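Local coordinates for protein fructose-bisphosphatase (Pyrococcus horikoshii, PDB 1VDW) that probably hydrolyses fructose 1,6-bisphosphate to fructose 6-phosphate and phosphate with magnesium, as a homodimer of the inositol monophosphatase superfamily that may also cleave inositol monophosphates, at residues I151-T155 with L172-E178; A180-R184 with I208-A214; L187-I193 with N235-N240. The contacts are given in a common frame with arbitrary orientation. Residues are numbered along the deposited sequence.

Contact 1 (I151-T155 with L172-E178). With EDO (1,2-ethanediol), chain C.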
loop_
_atom_site.group_PDB
_atom_site.type_symbol
_atom_site.label_atom_id
_atom_site.label_comp_id
_atom_site.label_asym_id
_atom_site.label_seq_id
_atom_site.Cartn_x
_atom_site.Cartn_y
_atom_site.Cartn_z
ATOM N N ILE A 151 0.175 10.184 7.036
ATOM C CA ILE A 151 1.352 9.506 7.554
ATOM C C ILE A 151 1.322 7.996 7.441
ATOM O O ILE A 151 0.269 7.397 7.246
ATOM C CB ILE A 151 1.549 9.830 9.068
ATOM C CG1 ILE A 151 0.506 9.087 9.916
ATOM C CG2 ILE A 151 1.431 11.338 9.296
ATOM C CD1 ILE A 151 0.804 9.091 11.414
ATOM N N SER A 152 2.506 7.398 7.529
ATOM C CA SER A 152 2.637 5.950 7.599
ATOM C C SER A 152 2.673 5.730 9.115
ATOM O O SER A 152 3.349 6.475 9.837
ATOM C CB SER A 152 3.934 5.485 6.938
ATOM O OG SER A 152 4.290 4.177 7.341
ATOM N N PHE A 153 1.951 4.725 9.594
ATOM C CA PHE A 153 1.867 4.484 11.029
ATOM C C PHE A 153 1.844 3.007 11.385
ATOM O O PHE A 153 1.020 2.249 10.869
ATOM C CB PHE A 153 0.604 5.191 11.561
ATOM C CG PHE A 153 0.417 5.114 13.059
ATOM C CD1 PHE A 153 1.496 5.227 13.934
ATOM C CD2 PHE A 153 -0.865 5.003 13.592
ATOM C CE1 PHE A 153 1.296 5.234 15.317
ATOM C CE2 PHE A 153 -1.071 5.009 14.971
ATOM C CZ PHE A 153 0.011 5.125 15.832
ATOM N N TYR A 154 2.767 2.619 12.266
ATOM C CA TYR A 154 2.889 1.248 12.763
ATOM C C TYR A 154 2.994 1.297 14.285
ATOM O O TYR A 154 3.850 1.996 14.832
ATOM C CB TYR A 154 4.170 0.572 12.266
ATOM C CG TYR A 154 4.276 0.296 10.784
ATOM C CD1 TYR A 154 4.090 -0.991 10.283
ATOM C CD2 TYR A 154 4.651 1.298 9.899
ATOM C CE1 TYR A 154 4.286 -1.276 8.941
ATOM C CE2 TYR A 154 4.848 1.024 8.552
ATOM C CZ TYR A 154 4.668 -0.268 8.087
ATOM O OH TYR A 154 4.894 -0.565 6.767
ATOM N N THR A 155 2.133 0.548 14.965
ATOM C CA THR A 155 2.172 0.478 16.420
ATOM C C THR A 155 1.551 -0.833 16.871
ATOM O O THR A 155 0.758 -1.437 16.152
ATOM C CB THR A 155 1.405 1.638 17.081
ATOM O OG1 THR A 155 1.525 1.527 18.507
ATOM C CG2 THR A 155 -0.065 1.599 16.695
ATOM N N LEU A 172 1.919 0.276 4.824
ATOM C CA LEU A 172 2.191 -0.448 3.592
ATOM C C LEU A 172 2.943 -1.760 3.651
ATOM O O LEU A 172 2.829 -2.560 2.726
ATOM C CB LEU A 172 2.885 0.498 2.602
ATOM C CG LEU A 172 2.161 1.831 2.378
ATOM C CD1 LEU A 172 2.916 2.654 1.344
ATOM C CD2 LEU A 172 0.728 1.586 1.931
ATOM N N GLY A 173 3.698 -1.992 4.717
ATOM C CA GLY A 173 4.439 -3.235 4.812
ATOM C C GLY A 173 5.826 -3.200 4.186
ATOM O O GLY A 173 6.415 -4.253 3.940
ATOM N N ALA A 174 6.344 -2.001 3.921
ATOM C CA ALA A 174 7.688 -1.835 3.349
ATOM C C ALA A 174 8.185 -0.464 3.789
ATOM O O ALA A 174 8.037 0.534 3.075
ATOM C CB ALA A 174 7.643 -1.923 1.833
ATOM N N ILE A 175 8.786 -0.422 4.971
ATOM C CA ILE A 175 9.254 0.832 5.537
ATOM C C ILE A 175 10.203 1.620 4.631
ATOM O O ILE A 175 10.212 2.850 4.666
ATOM C CB ILE A 175 9.908 0.593 6.928
ATOM C CG1 ILE A 175 9.814 1.866 7.769
ATOM C CG2 ILE A 175 11.366 0.174 6.780
ATOM C CD1 ILE A 175 8.397 2.205 8.195
ATOM N N ALA A 176 10.998 0.930 3.818
ATOM C CA ALA A 176 11.911 1.637 2.925
ATOM C C ALA A 176 11.112 2.512 1.973
ATOM O O ALA A 176 11.478 3.661 1.717
ATOM C CB ALA A 176 12.766 0.646 2.133
ATOM N N LEU A 177 10.021 1.975 1.440
ATOM C CA LEU A 177 9.192 2.751 0.531
ATOM C C LEU A 177 8.485 3.875 1.257
ATOM O O LEU A 177 8.336 4.968 0.717
ATOM C CB LEU A 177 8.146 1.873 -0.155
ATOM C CG LEU A 177 8.686 0.867 -1.167
ATOM C CD1 LEU A 177 7.517 0.167 -1.825
ATOM C CD2 LEU A 177 9.543 1.575 -2.216
ATOM N N GLU A 178 8.041 3.621 2.480
ATOM C CA GLU A 178 7.344 4.669 3.195
ATOM C C GLU A 178 8.284 5.839 3.468
ATOM O O GLU A 178 7.891 6.995 3.345
ATOM C CB GLU A 178 6.687 4.073 4.443
ATOM C CG GLU A 178 5.443 3.281 4.011
ATOM C CD GLU A 178 4.981 2.232 4.996
ATOM O OE1 GLU A 178 5.761 1.305 5.291
ATOM O OE2 GLU A 178 3.822 2.324 5.463
HETATM C C1 EDO C . 10.149 -4.497 8.068
HETATM O O1 EDO C . 10.130 -5.629 7.204
HETATM C C2 EDO C . 10.469 -3.236 7.244
HETATM O O2 EDO C . 9.469 -3.036 6.228
#

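Contact 2 (A180-R184 with I208-A214)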
loop_
_atom_site.group_PDB
_atom_site.type_symbol
_atom_site.label_atom_id
_atom_site.label_comp_id
_atom_site.label_asym_id
_atom_site.label_seq_id
_atom_site.Cartn_x
_atom_site.Cartn_y
_atom_site.Cartn_z
ATOM N N ALA A 180 10.894 6.543 1.578
ATOM C CA ALA A 180 11.150 7.126 0.264
ATOM C C ALA A 180 9.982 8.040 -0.117
ATOM O O ALA A 180 10.178 9.092 -0.731
ATOM C CB ALA A 180 11.319 6.023 -0.780
ATOM N N TYR A 181 8.767 7.629 0.234
ATOM C CA TYR A 181 7.586 8.430 -0.068
ATOM C C TYR A 181 7.652 9.739 0.706
ATOM O O TYR A 181 7.291 10.793 0.184
ATOM C CB TYR A 181 6.306 7.672 0.287
ATOM C CG TYR A 181 5.971 6.510 -0.632
ATOM C CD1 TYR A 181 6.730 6.230 -1.772
ATOM C CD2 TYR A 181 4.891 5.680 -0.344
ATOM C CE1 TYR A 181 6.417 5.143 -2.600
ATOM C CE2 TYR A 181 4.573 4.600 -1.158
ATOM C CZ TYR A 181 5.338 4.338 -2.280
ATOM O OH TYR A 181 5.009 3.252 -3.059
ATOM N N LEU A 182 8.099 9.669 1.957
ATOM C CA LEU A 182 8.257 10.873 2.762
ATOM C C LEU A 182 9.281 11.784 2.074
ATOM O O LEU A 182 9.078 12.995 1.952
ATOM C CB LEU A 182 8.760 10.502 4.157
ATOM C CG LEU A 182 9.257 11.643 5.049
ATOM C CD1 LEU A 182 8.114 12.589 5.381
ATOM C CD2 LEU A 182 9.861 11.053 6.313
ATOM N N ALA A 183 10.366 11.179 1.600
ATOM C CA ALA A 183 11.440 11.917 0.952
ATOM C C ALA A 183 11.016 12.694 -0.286
ATOM O O ALA A 183 11.574 13.754 -0.572
ATOM C CB ALA A 183 12.578 10.968 0.601
ATOM N N ARG A 184 10.041 12.183 -1.032
ATOM C CA ARG A 184 9.624 12.893 -2.238
ATOM C C ARG A 184 8.324 13.671 -2.087
ATOM O O ARG A 184 7.818 14.236 -3.056
ATOM C CB ARG A 184 9.539 11.938 -3.435
ATOM C CG ARG A 184 8.455 10.884 -3.356
ATOM C CD ARG A 184 8.394 10.081 -4.655
ATOM N NE ARG A 184 7.417 8.997 -4.578
ATOM C CZ ARG A 184 6.102 9.163 -4.666
ATOM N NH1 ARG A 184 5.590 10.370 -4.851
ATOM N NH2 ARG A 184 5.294 8.123 -4.528
ATOM N N ILE A 208 18.186 8.828 2.654
ATOM C CA ILE A 208 17.473 9.499 1.585
ATOM C C ILE A 208 16.488 10.547 2.095
ATOM O O ILE A 208 16.442 11.664 1.574
ATOM C CB ILE A 208 16.768 8.454 0.693
ATOM C CG1 ILE A 208 17.834 7.622 -0.028
ATOM C CG2 ILE A 208 15.838 9.132 -0.305
ATOM C CD1 ILE A 208 17.305 6.375 -0.696
ATOM N N ALA A 209 15.710 10.202 3.116
ATOM C CA ALA A 209 14.748 11.149 3.661
ATOM C C ALA A 209 15.455 12.350 4.281
ATOM O O ALA A 209 15.034 13.489 4.084
ATOM C CB ALA A 209 13.865 10.458 4.694
ATOM N N ARG A 210 16.535 12.108 5.017
ATOM C CA ARG A 210 17.261 13.211 5.634
ATOM C C ARG A 210 17.812 14.185 4.609
ATOM O O ARG A 210 17.652 15.393 4.753
ATOM C CB ARG A 210 18.400 12.690 6.503
ATOM C CG ARG A 210 17.952 12.301 7.879
ATOM C CD ARG A 210 19.074 11.714 8.696
ATOM N NE ARG A 210 18.666 11.611 10.091
ATOM C CZ ARG A 210 19.258 10.842 10.995
ATOM N NH1 ARG A 210 20.300 10.093 10.656
ATOM N NH2 ARG A 210 18.798 10.816 12.237
ATOM N N GLU A 211 18.458 13.673 3.567
ATOM C CA GLU A 211 19.012 14.564 2.557
ATOM C C GLU A 211 17.899 15.332 1.848
ATOM O O GLU A 211 18.125 16.432 1.347
ATOM C CB GLU A 211 19.860 13.777 1.557
ATOM C CG GLU A 211 20.557 14.622 0.491
ATOM C CD GLU A 211 21.386 15.771 1.052
ATOM O OE1 GLU A 211 22.087 15.581 2.071
ATOM O OE2 GLU A 211 21.349 16.869 0.457
ATOM N N ALA A 212 16.696 14.761 1.827
ATOM C CA ALA A 212 15.548 15.403 1.196
ATOM C C ALA A 212 14.909 16.452 2.105
ATOM O O ALA A 212 13.957 17.126 1.710
ATOM C CB ALA A 212 14.513 14.354 0.799
ATOM N N GLY A 213 15.423 16.573 3.327
ATOM C CA GLY A 213 14.903 17.564 4.257
ATOM C C GLY A 213 14.102 17.047 5.440
ATOM O O GLY A 213 13.610 17.835 6.249
ATOM N N ALA A 214 13.955 15.734 5.558
ATOM C CA ALA A 214 13.192 15.171 6.667
ATOM C C ALA A 214 13.983 15.148 7.966
ATOM O O ALA A 214 15.211 15.134 7.965
ATOM C CB ALA A 214 12.736 13.752 6.328
#

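Contact 3 (L187-I193 with N235-N240)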
loop_
_atom_site.group_PDB
_atom_site.type_symbol
_atom_site.label_atom_id
_atom_site.label_comp_id
_atom_site.label_asym_id
_atom_site.label_seq_id
_atom_site.Cartn_x
_atom_site.Cartn_y
_atom_site.Cartn_z
ATOM N N LEU A 187 4.041 11.728 1.617
ATOM C CA LEU A 187 3.601 11.576 3.005
ATOM C C LEU A 187 4.261 12.685 3.814
ATOM O O LEU A 187 5.293 13.226 3.408
ATOM C CB LEU A 187 4.036 10.225 3.586
ATOM C CG LEU A 187 3.383 8.958 3.036
ATOM C CD1 LEU A 187 4.088 7.737 3.627
ATOM C CD2 LEU A 187 1.898 8.949 3.362
ATOM N N ASP A 188 3.671 13.017 4.960
ATOM C CA ASP A 188 4.219 14.054 5.833
ATOM C C ASP A 188 5.054 13.453 6.959
ATOM O O ASP A 188 5.920 14.122 7.518
ATOM C CB ASP A 188 3.093 14.892 6.428
ATOM C CG ASP A 188 2.269 15.583 5.368
ATOM O OD1 ASP A 188 2.776 16.537 4.740
ATOM O OD2 ASP A 188 1.117 15.156 5.158
ATOM N N ALA A 189 4.789 12.195 7.299
ATOM C CA ALA A 189 5.539 11.529 8.359
ATOM C C ALA A 189 5.454 10.011 8.251
ATOM O O ALA A 189 4.558 9.465 7.602
ATOM C CB ALA A 189 5.018 11.978 9.735
ATOM N N VAL A 190 6.416 9.350 8.885
ATOM C CA VAL A 190 6.497 7.895 8.956
ATOM C C VAL A 190 6.757 7.616 10.428
ATOM O O VAL A 190 7.757 8.068 10.995
ATOM C CB VAL A 190 7.654 7.331 8.111
ATOM C CG1 VAL A 190 7.759 5.824 8.314
ATOM C CG2 VAL A 190 7.415 7.641 6.641
ATOM N N VAL A 191 5.848 6.872 11.039
ATOM C CA VAL A 191 5.926 6.569 12.457
ATOM C C VAL A 191 5.864 5.072 12.692
ATOM O O VAL A 191 4.878 4.427 12.340
ATOM C CB VAL A 191 4.747 7.233 13.201
ATOM C CG1 VAL A 191 4.837 6.952 14.697
ATOM C CG2 VAL A 191 4.736 8.722 12.925
ATOM N N ASP A 192 6.923 4.511 13.265
ATOM C CA ASP A 192 6.944 3.085 13.568
ATOM C C ASP A 192 7.478 2.943 14.980
ATOM O O ASP A 192 8.672 3.147 15.232
ATOM C CB ASP A 192 7.842 2.320 12.595
ATOM C CG ASP A 192 7.691 0.809 12.724
ATOM O OD1 ASP A 192 7.509 0.314 13.860
ATOM O OD2 ASP A 192 7.766 0.118 11.687
ATOM N N ILE A 193 6.584 2.596 15.899
ATOM C CA ILE A 193 6.952 2.461 17.301
ATOM C C ILE A 193 6.703 1.053 17.830
ATOM O O ILE A 193 6.395 0.860 19.008
ATOM C CB ILE A 193 6.186 3.502 18.156
ATOM C CG1 ILE A 193 4.675 3.345 17.962
ATOM C CG2 ILE A 193 6.608 4.906 17.747
ATOM C CD1 ILE A 193 3.840 4.330 18.776
ATOM N N ASN A 235 12.987 2.321 16.662
ATOM C CA ASN A 235 11.699 2.977 16.481
ATOM C C ASN A 235 12.005 4.295 15.802
ATOM O O ASN A 235 13.011 4.937 16.106
ATOM C CB ASN A 235 11.031 3.251 17.825
ATOM C CG ASN A 235 10.631 1.989 18.537
ATOM O OD1 ASN A 235 9.840 1.200 18.026
ATOM N ND2 ASN A 235 11.181 1.784 19.728
ATOM N N ILE A 236 11.146 4.704 14.880
ATOM C CA ILE A 236 11.383 5.956 14.194
ATOM C C ILE A 236 10.166 6.855 14.081
ATOM O O ILE A 236 9.025 6.395 13.960
ATOM C CB ILE A 236 11.924 5.726 12.768
ATOM C CG1 ILE A 236 10.908 4.926 11.950
ATOM C CG2 ILE A 236 13.269 5.012 12.827
ATOM C CD1 ILE A 236 11.287 4.766 10.484
ATOM N N ILE A 237 10.436 8.150 14.152
ATOM C CA ILE A 237 9.428 9.173 13.977
ATOM C C ILE A 237 10.117 10.124 13.006
ATOM O O ILE A 237 10.992 10.905 13.399
ATOM C CB ILE A 237 9.088 9.917 15.285
ATOM C CG1 ILE A 237 8.506 8.945 16.316
ATOM C CG2 ILE A 237 8.076 11.011 14.998
ATOM C CD1 ILE A 237 9.522 8.023 16.959
ATOM N N ALA A 238 9.758 10.012 11.732
ATOM C CA ALA A 238 10.336 10.838 10.678
ATOM C C ALA A 238 9.256 11.768 10.152
ATOM O O ALA A 238 8.127 11.335 9.906
ATOM C CB ALA A 238 10.868 9.953 9.554
ATOM N N ALA A 239 9.591 13.039 9.967
ATOM C CA ALA A 239 8.601 13.991 9.491
ATOM C C ALA A 239 9.189 15.128 8.680
ATOM O O ALA A 239 10.402 15.339 8.656
ATOM C CB ALA A 239 7.809 14.551 10.678
ATOM N N ASN A 240 8.303 15.868 8.028
ATOM C CA ASN A 240 8.692 17.006 7.204
ATOM C C ASN A 240 8.476 18.306 7.972
ATOM O O ASN A 240 8.528 19.392 7.395
ATOM C CB ASN A 240 7.844 17.034 5.932
ATOM C CG ASN A 240 6.360 17.229 6.218
ATOM O OD1 ASN A 240 5.930 17.281 7.373
ATOM N ND2 ASN A 240 5.571 17.330 5.158
#

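Contact 1 (I151-T155 with L172-E178)
Just beside the predicted magnesium site of this inositol monophosphatase-type fold, the start of helix 175-184 is tied to strand 150-154 by a buried carboxylate. Glu178, in the helix's first turn, holds both strand side chains that face it: Ser152 OG donates to Glu178 OE2 at 2.7 Å, and Tyr154 OH donates to Glu178 OE1 at 2.5 Å, a notably short bond. The same carboxylate reaches back along its own segment, where Leu172 N gives Glu178 OE2 a nearly straight bond of 2.9 Å. Tyr154 OH is an acceptor as well, taking Gly173 N at 2.8 Å near the plane of its ring. Gly173 has a phi of 88°, where a CB would press on the preceding carbonyl O, so the bend into the helix calls for glycine. Ala174 occupies the N-cap position, and its O receives Glu178 N at 3.1 Å. Beside the tyrosine, Ile175 CD1 packs 3.8 Å from Tyr154 CE2, while Ile175 N donates to O2 of a 1,2-ethanediol at 3.0 Å. That ethanediol, probably from the crystallisation liquor, also bonds Asp87, a predicted magnesium ligand whose carboxylate accepts Ala176 N too. With two hydroxyls and one backbone NH directed at it, the Glu178 carboxylate is well solvated by protein and fits a charged, deprotonated state inside the fold.

Contact 2 (A180-R184 with I208-A214)
Ala183 CB sits against the backbone of the facing helix, 3.8 Å from Ala209 CA, and meets three methyls of that segment: Ile208 CG2 at 3.8 Å, Ala212 CB at 3.9 Å and Ala209 CB at 4.3 Å. This small-residue meeting brings the CA atoms of Ala183 and Ala209 to 4.3 Å, joining the end of helix 175-184 to the end of helix 199-211. Ala183 O comes as near as 3.3 Å to Ala212 CB. The CA-to-CB bond of Leu182 runs sideways to the facing segment, yet its CD2 reaches Ala214 CB at 3.9 Å and Ala209 CB at 4.4 Å. Ala214 comes into place through a Schellman motif: Gly213, at a phi of 109°, breaks the helix, with Ala214 N bonded to Ala209 O at 2.9 Å and Gly213 N to Arg210 O at 2.9 Å. Beyond the pair, Ile140 of strand 138-140 packs on Ala183, and Arg184 NH1 bonds Asn94 O of the second subunit. No hydrogen bond links the two segments, so their fit relies on apolar contact and on alanines small enough to let the backbones close in.

Contact 3 (L187-I193 with N235-N240)
Val190 and Val191 both adopt the t rotamer but project to opposite faces of the sheet. Val190 lies beside Ala238, CB to CB 4.4 Å, and its CG1 meets Ile236 CD1 at 4.3 Å; Ile236 is in p, with CG1 4.1 Å from Asp192 CB. On the other face Ile237, with chi1 in m and chi2 in p, brings CD1 to 4.3 Å from Ile193 CG2, while Ala189 CB and Ala239 CB stand 3.9 Å apart. These are neighbouring antiparallel strands of the mixed sheet in the C-terminal half of the chain, sandwiched between helix 175-184, which packs on Val190 and Ala238, and helix 242-250, which packs on Ala189, Val191 and Ile237. The hydrogen-bonded pairs are Val190 with Ala238 (Val190 N to Ala238 O 2.8 Å) and Asp192 with Ile236 (Asp192 N to Ile236 O 2.9 Å). Asp192, in t, forms a salt bridge with Arg194. At the far end Asp188, in m, accepts Asn240 ND2 on OD1 at 2.9 Å, its OD2 being salt-bridged to Arg143.

In the fold
All three contacts are buried, and helix 175-184 links them: contacts 1 and 2 use its two ends, and its side packs on the sheet of contact 3. Strands 150-154 and 189-193 are neighbours, so contacts 1 and 3 share that sheet, with Tyr154 N 2.8 Å from Val191 O in a probable hydrogen bond. Leu182 joins contacts 2 and 3, its CD2 lying 3.6 Å from Ala238 CB. Chemistry changes with place: side-chain hydrogen bonds near the predicted metal site in contact 1, bare methyl packing between helices in contact 2, backbone pairing in contact 3. Contacts 1 and 2 also touch the second subunit.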